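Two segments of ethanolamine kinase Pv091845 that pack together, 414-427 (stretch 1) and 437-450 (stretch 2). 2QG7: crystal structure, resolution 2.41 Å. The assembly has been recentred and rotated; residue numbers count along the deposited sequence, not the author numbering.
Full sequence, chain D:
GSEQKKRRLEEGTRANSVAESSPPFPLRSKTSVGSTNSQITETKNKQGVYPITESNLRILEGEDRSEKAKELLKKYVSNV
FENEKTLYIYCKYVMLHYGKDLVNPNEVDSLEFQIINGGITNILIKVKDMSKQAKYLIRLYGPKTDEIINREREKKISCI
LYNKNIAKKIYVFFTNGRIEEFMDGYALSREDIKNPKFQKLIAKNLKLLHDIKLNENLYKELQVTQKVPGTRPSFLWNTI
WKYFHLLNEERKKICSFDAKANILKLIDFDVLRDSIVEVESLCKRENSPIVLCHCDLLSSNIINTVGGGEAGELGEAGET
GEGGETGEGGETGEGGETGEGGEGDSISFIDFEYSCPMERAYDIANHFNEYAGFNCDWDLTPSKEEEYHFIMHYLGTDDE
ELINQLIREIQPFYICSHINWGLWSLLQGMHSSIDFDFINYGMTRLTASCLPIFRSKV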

# COMPACT_ATOMS: atom_id res chain seq x y z
N TYR D 414 7.79 -15.93 -9.06
CA TYR D 414 7.61 -14.64 -8.44
C TYR D 414 6.11 -14.25 -8.38
O TYR D 414 5.57 -13.93 -7.29
N ILE D 415 5.47 -14.31 -9.55
CA ILE D 415 4.03 -14.09 -9.68
C ILE D 415 3.18 -15.12 -8.96
O ILE D 415 2.11 -14.81 -8.44
N CYS D 416 3.65 -16.34 -8.97
CA CYS D 416 3.00 -17.45 -8.27
C CYS D 416 2.95 -17.21 -6.71
O CYS D 416 1.96 -17.45 -6.03
N SER D 417 4.06 -16.74 -6.18
CA SER D 417 4.19 -16.33 -4.81
C SER D 417 3.27 -15.12 -4.46
O SER D 417 2.67 -15.09 -3.40
N HIS D 418 3.15 -14.14 -5.38
CA HIS D 418 2.16 -13.06 -5.23
C HIS D 418 0.70 -13.52 -5.14
O HIS D 418 -0.05 -13.04 -4.30
N ILE D 419 0.30 -14.42 -6.02
CA ILE D 419 -1.04 -14.92 -6.01
C ILE D 419 -1.34 -15.73 -4.77
O ILE D 419 -2.39 -15.56 -4.14
N ASN D 420 -0.42 -16.61 -4.40
CA ASN D 420 -0.55 -17.41 -3.19
C ASN D 420 -0.78 -16.55 -1.95
O ASN D 420 -1.70 -16.81 -1.17
N TRP D 421 0.07 -15.57 -1.72
CA TRP D 421 -0.03 -14.78 -0.52
C TRP D 421 -1.09 -13.68 -0.58
O TRP D 421 -1.55 -13.24 0.46
N GLY D 422 -1.45 -13.25 -1.81
CA GLY D 422 -2.64 -12.44 -2.02
C GLY D 422 -3.93 -13.09 -1.55
O GLY D 422 -4.73 -12.45 -0.92
N LEU D 423 -4.14 -14.36 -1.91
CA LEU D 423 -5.38 -15.04 -1.63
C LEU D 423 -5.41 -15.49 -0.19
O LEU D 423 -6.46 -15.48 0.43
N TRP D 424 -4.26 -15.91 0.34
CA TRP D 424 -4.15 -16.23 1.75
C TRP D 424 -4.54 -15.04 2.61
O TRP D 424 -5.32 -15.16 3.56
N SER D 425 -3.95 -13.89 2.31
CA SER D 425 -4.20 -12.68 3.08
C SER D 425 -5.65 -12.18 3.02
O SER D 425 -6.21 -11.74 4.01
N LEU D 426 -6.25 -12.28 1.85
CA LEU D 426 -7.65 -11.94 1.71
C LEU D 426 -8.54 -12.87 2.55
O LEU D 426 -9.51 -12.39 3.18
N LEU D 427 -8.25 -14.18 2.53
CA LEU D 427 -8.99 -15.17 3.32
C LEU D 427 -8.91 -14.92 4.80
O LEU D 427 -9.86 -15.14 5.52
N ASP D 437 -3.17 -5.65 8.68
CA ASP D 437 -3.98 -5.20 7.57
C ASP D 437 -3.97 -6.21 6.41
O ASP D 437 -3.41 -5.96 5.35
N PHE D 438 -4.64 -7.34 6.64
CA PHE D 438 -4.81 -8.41 5.67
C PHE D 438 -5.36 -8.02 4.30
O PHE D 438 -4.86 -8.51 3.28
N ILE D 439 -6.40 -7.19 4.25
CA ILE D 439 -7.06 -6.82 2.98
C ILE D 439 -6.13 -6.02 2.05
O ILE D 439 -6.03 -6.33 0.87
N ASN D 440 -5.50 -4.99 2.60
CA ASN D 440 -4.62 -4.15 1.88
C ASN D 440 -3.34 -4.90 1.48
O ASN D 440 -2.81 -4.68 0.37
N TYR D 441 -2.84 -5.74 2.39
CA TYR D 441 -1.67 -6.52 2.10
C TYR D 441 -1.99 -7.52 1.01
O TYR D 441 -1.17 -7.70 0.13
N GLY D 442 -3.16 -8.14 1.09
CA GLY D 442 -3.67 -9.09 0.07
C GLY D 442 -3.80 -8.50 -1.31
O GLY D 442 -3.43 -9.13 -2.32
N MET D 443 -4.31 -7.27 -1.37
CA MET D 443 -4.57 -6.54 -2.61
C MET D 443 -3.29 -6.04 -3.21
O MET D 443 -3.18 -6.01 -4.41
N THR D 444 -2.35 -5.62 -2.38
CA THR D 444 -1.03 -5.24 -2.82
C THR D 444 -0.25 -6.41 -3.46
O THR D 444 0.40 -6.20 -4.49
N ARG D 445 -0.33 -7.61 -2.85
CA ARG D 445 0.28 -8.82 -3.45
C ARG D 445 -0.37 -9.17 -4.79
O ARG D 445 0.33 -9.47 -5.72
N LEU D 446 -1.71 -9.16 -4.85
CA LEU D 446 -2.44 -9.42 -6.08
C LEU D 446 -2.16 -8.40 -7.16
O LEU D 446 -2.16 -8.77 -8.32
N THR D 447 -1.94 -7.13 -6.79
CA THR D 447 -1.54 -6.06 -7.70
C THR D 447 -0.16 -6.39 -8.28
O THR D 447 0.08 -6.20 -9.48
N ALA D 448 0.77 -6.81 -7.40
CA ALA D 448 2.12 -7.23 -7.79
C ALA D 448 2.14 -8.35 -8.81
O ALA D 448 3.05 -8.40 -9.61
N SER D 449 1.15 -9.24 -8.79
CA SER D 449 1.05 -10.30 -9.76
C SER D 449 0.70 -9.80 -11.16
O SER D 449 1.00 -10.47 -12.14
N CYS D 450 0.09 -8.62 -11.26
CA CYS D 450 -0.22 -8.00 -12.55
C CYS D 450 0.82 -6.98 -12.95
O CYS D 450 0.73 -6.46 -14.06

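The two segments pack as antiparallel helices, with axes that approach to 7.5 Å and N-to-C directions 159° apart, burying 851 Å² between them. The close approach centres on a pair of glycines: Gly422 CA lies 4.1 Å from Gly442 CA and 3.4 Å from Gly442 O, so the two backbones meet almost directly. Neither position has room to spare. A CB built on Gly422 would point toward the second helix and fall 2.7 Å from Leu446 CD2, a clash, whereas one built on Gly442 would be tight against Leu426 CG at 3.0 Å.

Polar contacts lie along one side of this crossing and involve few residues. Ser425 points toward the second helix in a t rotamer, and its OG donates a hydrogen bond of 2.7 Å to Phe438 O. That carbonyl also accepts the helical bond from Gly442 N, at 2.8 Å from Phe438 O, so the serine adds a second donor to an acceptor already in use. The same hydroxyl lies near the ring edges of both Phe438 and Tyr441, with Ser425 OG 3.5 Å from Phe438 CD2 and 3.5 Å from Tyr441 CD2.

Arg445 has the largest area covered by the other stretch, 101 Å². Its chi1, chi2 and chi3 are all m, and the side chain fits as a knob among Ser417, His418, Trp421 and Gly422. Arg445 NE donates to His418 ND1 at 3.2 Å, and Arg445 NH1 makes a weak hydrogen bond of 3.4 Å to Ser417 OG; both acceptors lie near the guanidinium plane. One face of the guanidinium is covered by Trp421 CB, 3.5 Å from Arg445 NH2. Within its own helix, Arg445 NH2 donates to Tyr441 OH at 2.9 Å, which further anchors the group. Trp421 starts toward the second helix, in an m rotamer, but its end leads away; CB is its closest atom to Arg445.

The aromatic contacts are of two kinds. His418, chi1 m, receives Ala448 over one face in a CH-pi contact: Ala448 CB is 3.5 Å from the centroid of the His418 ring and only 7° off its normal. Phe438 (m) turns its edge toward the face of Trp424 (t) in an offset edge-to-face pair with planes at 71°; the closest atoms are Trp424 CH2 and Phe438 CE2, 3.8 Å apart.

Aliphatic packing fills the remainder. Leu426, chi1 m and chi2 t, is a knob among Ile439, Gly442, Met443 and Leu446. Its CD1 meets Leu446 CD1 at 3.7 Å, while Leu426 CD2 approaches Met443 SD at 4.2 Å and Ile439 CD1 at 4.3 Å. Leu446 shares the same m, t conformation, and its end comes nearer to the first helix than its CA-to-CB direction suggests. Farther along, Ser449 (p) packs through its CB against Ile415 CG2 at 3.7 Å and Ile419 CG1 at 3.8 Å; its hydroxyl is engaged locally, with Ser449 OG donating a very short 2.5 Å hydrogen bond to Leu446 O.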

# COMPACT_ATOMS: atom_id res chain seq x y z
CB TYR D 414 8.36 -13.62 -9.24
CG TYR D 414 9.79 -13.40 -8.84
CD1 TYR D 414 10.10 -12.56 -7.76
CD2 TYR D 414 10.85 -14.00 -9.56
CE1 TYR D 414 11.40 -12.32 -7.40
CE2 TYR D 414 12.18 -13.76 -9.20
CZ TYR D 414 12.44 -12.92 -8.12
OH TYR D 414 13.71 -12.66 -7.74
CB ILE D 415 3.57 -14.05 -11.16
CG1 ILE D 415 4.23 -12.86 -11.90
CG2 ILE D 415 2.03 -13.87 -11.23
CD1 ILE D 415 4.29 -13.17 -13.39
CB CYS D 416 3.78 -18.73 -8.60
SG CYS D 416 3.04 -20.16 -7.89
CB SER D 417 5.65 -15.95 -4.59
OG SER D 417 5.83 -15.34 -3.34
CB HIS D 418 2.30 -12.05 -6.38
CG HIS D 418 3.58 -11.29 -6.36
ND1 HIS D 418 4.08 -10.72 -5.21
CD2 HIS D 418 4.46 -11.01 -7.34
CE1 HIS D 418 5.21 -10.09 -5.49
NE2 HIS D 418 5.47 -10.26 -6.78
CB ILE D 419 -1.34 -15.72 -7.31
CG1 ILE D 419 -1.25 -14.76 -8.51
CG2 ILE D 419 -2.71 -16.39 -7.23
CD1 ILE D 419 -1.26 -15.42 -9.93
CB ASN D 420 0.70 -18.32 -3.01
CG ASN D 420 0.56 -19.26 -1.83
OD1 ASN D 420 -0.17 -20.25 -1.88
ND2 ASN D 420 1.24 -18.95 -0.74
CB TRP D 421 1.32 -14.22 -0.09
CG TRP D 421 2.21 -15.32 0.46
CD1 TRP D 421 3.29 -15.87 -0.16
CD2 TRP D 421 2.02 -16.05 1.68
NE1 TRP D 421 3.81 -16.87 0.63
CE2 TRP D 421 3.05 -17.01 1.75
CE3 TRP D 421 1.09 -15.98 2.73
CZ2 TRP D 421 3.19 -17.89 2.83
CZ3 TRP D 421 1.23 -16.87 3.81
CH2 TRP D 421 2.26 -17.82 3.85
CB LEU D 423 -5.56 -16.25 -2.53
CG LEU D 423 -5.62 -16.11 -4.05
CD1 LEU D 423 -5.63 -17.50 -4.69
CD2 LEU D 423 -6.79 -15.21 -4.52
CB TRP D 424 -2.70 -16.65 2.07
CG TRP D 424 -2.46 -16.92 3.51
CD1 TRP D 424 -2.70 -18.09 4.18
CD2 TRP D 424 -1.95 -15.99 4.48
NE1 TRP D 424 -2.34 -17.95 5.51
CE2 TRP D 424 -1.90 -16.67 5.72
CE3 TRP D 424 -1.55 -14.64 4.42
CZ2 TRP D 424 -1.47 -16.05 6.90
CZ3 TRP D 424 -1.13 -14.03 5.56
CH2 TRP D 424 -1.06 -14.75 6.81
CB SER D 425 -3.25 -11.58 2.66
OG SER D 425 -3.25 -10.60 3.69
CB LEU D 426 -8.07 -11.94 0.24
CG LEU D 426 -7.62 -10.74 -0.60
CD1 LEU D 426 -8.05 -10.92 -2.07
CD2 LEU D 426 -8.13 -9.38 -0.04
CB LEU D 427 -8.45 -16.57 3.08
CG LEU D 427 -9.19 -17.56 2.17
CD1 LEU D 427 -8.33 -18.86 2.11
CD2 LEU D 427 -10.58 -17.85 2.72
CB ASP D 437 -3.51 -3.81 7.14
CG ASP D 437 -4.54 -3.05 6.32
OD1 ASP D 437 -4.24 -1.84 6.04
OD2 ASP D 437 -5.61 -3.65 5.94
CB PHE D 438 -5.66 -9.51 6.27
CG PHE D 438 -4.98 -10.29 7.36
CD1 PHE D 438 -5.42 -10.22 8.68
CD2 PHE D 438 -3.89 -11.13 7.07
CE1 PHE D 438 -4.79 -10.96 9.72
CE2 PHE D 438 -3.25 -11.87 8.09
CZ PHE D 438 -3.70 -11.78 9.42
CB ILE D 439 -8.33 -5.97 3.22
CG1 ILE D 439 -9.31 -6.71 4.16
CG2 ILE D 439 -8.96 -5.51 1.88
CD1 ILE D 439 -9.80 -8.07 3.68
CB ASN D 440 -4.25 -2.93 2.74
CG ASN D 440 -5.24 -1.76 2.57
OD1 ASN D 440 -5.82 -1.27 3.55
ND2 ASN D 440 -5.43 -1.33 1.33
CB TYR D 441 -1.10 -7.24 3.34
CG TYR D 441 0.10 -8.11 3.03
CD1 TYR D 441 1.35 -7.54 2.82
CD2 TYR D 441 -0.03 -9.50 2.92
CE1 TYR D 441 2.45 -8.32 2.54
CE2 TYR D 441 1.07 -10.29 2.63
CZ TYR D 441 2.31 -9.70 2.45
OH TYR D 441 3.42 -10.48 2.16
CB MET D 443 -5.53 -5.35 -2.36
CG MET D 443 -6.95 -5.77 -2.03
SD MET D 443 -7.68 -6.81 -3.35
CE MET D 443 -7.76 -5.66 -4.73
CB THR D 444 -0.19 -4.65 -1.66
OG1 THR D 444 -0.94 -3.62 -1.00
CG2 THR D 444 1.13 -4.07 -2.17
CB ARG D 445 0.24 -10.07 -2.53
CG ARG D 445 0.96 -9.95 -1.22
CD ARG D 445 2.40 -9.50 -1.37
NE ARG D 445 3.19 -10.44 -2.18
CZ ARG D 445 3.83 -11.51 -1.70
NH1 ARG D 445 4.51 -12.26 -2.54
NH2 ARG D 445 3.82 -11.83 -0.39
CB LEU D 446 -3.94 -9.47 -5.85
CG LEU D 446 -4.47 -10.76 -5.20
CD1 LEU D 446 -6.01 -10.75 -5.12
CD2 LEU D 446 -3.99 -12.07 -5.89
CB THR D 447 -1.53 -4.65 -6.98
OG1 THR D 447 -2.83 -4.34 -6.47
CG2 THR D 447 -1.14 -3.54 -7.90
CB ALA D 448 2.94 -7.59 -6.58
CB SER D 449 0.04 -11.33 -9.32
OG SER D 449 -1.28 -10.82 -9.43
CB CYS D 450 -1.58 -7.29 -12.48
SG CYS D 450 -2.91 -8.40 -12.05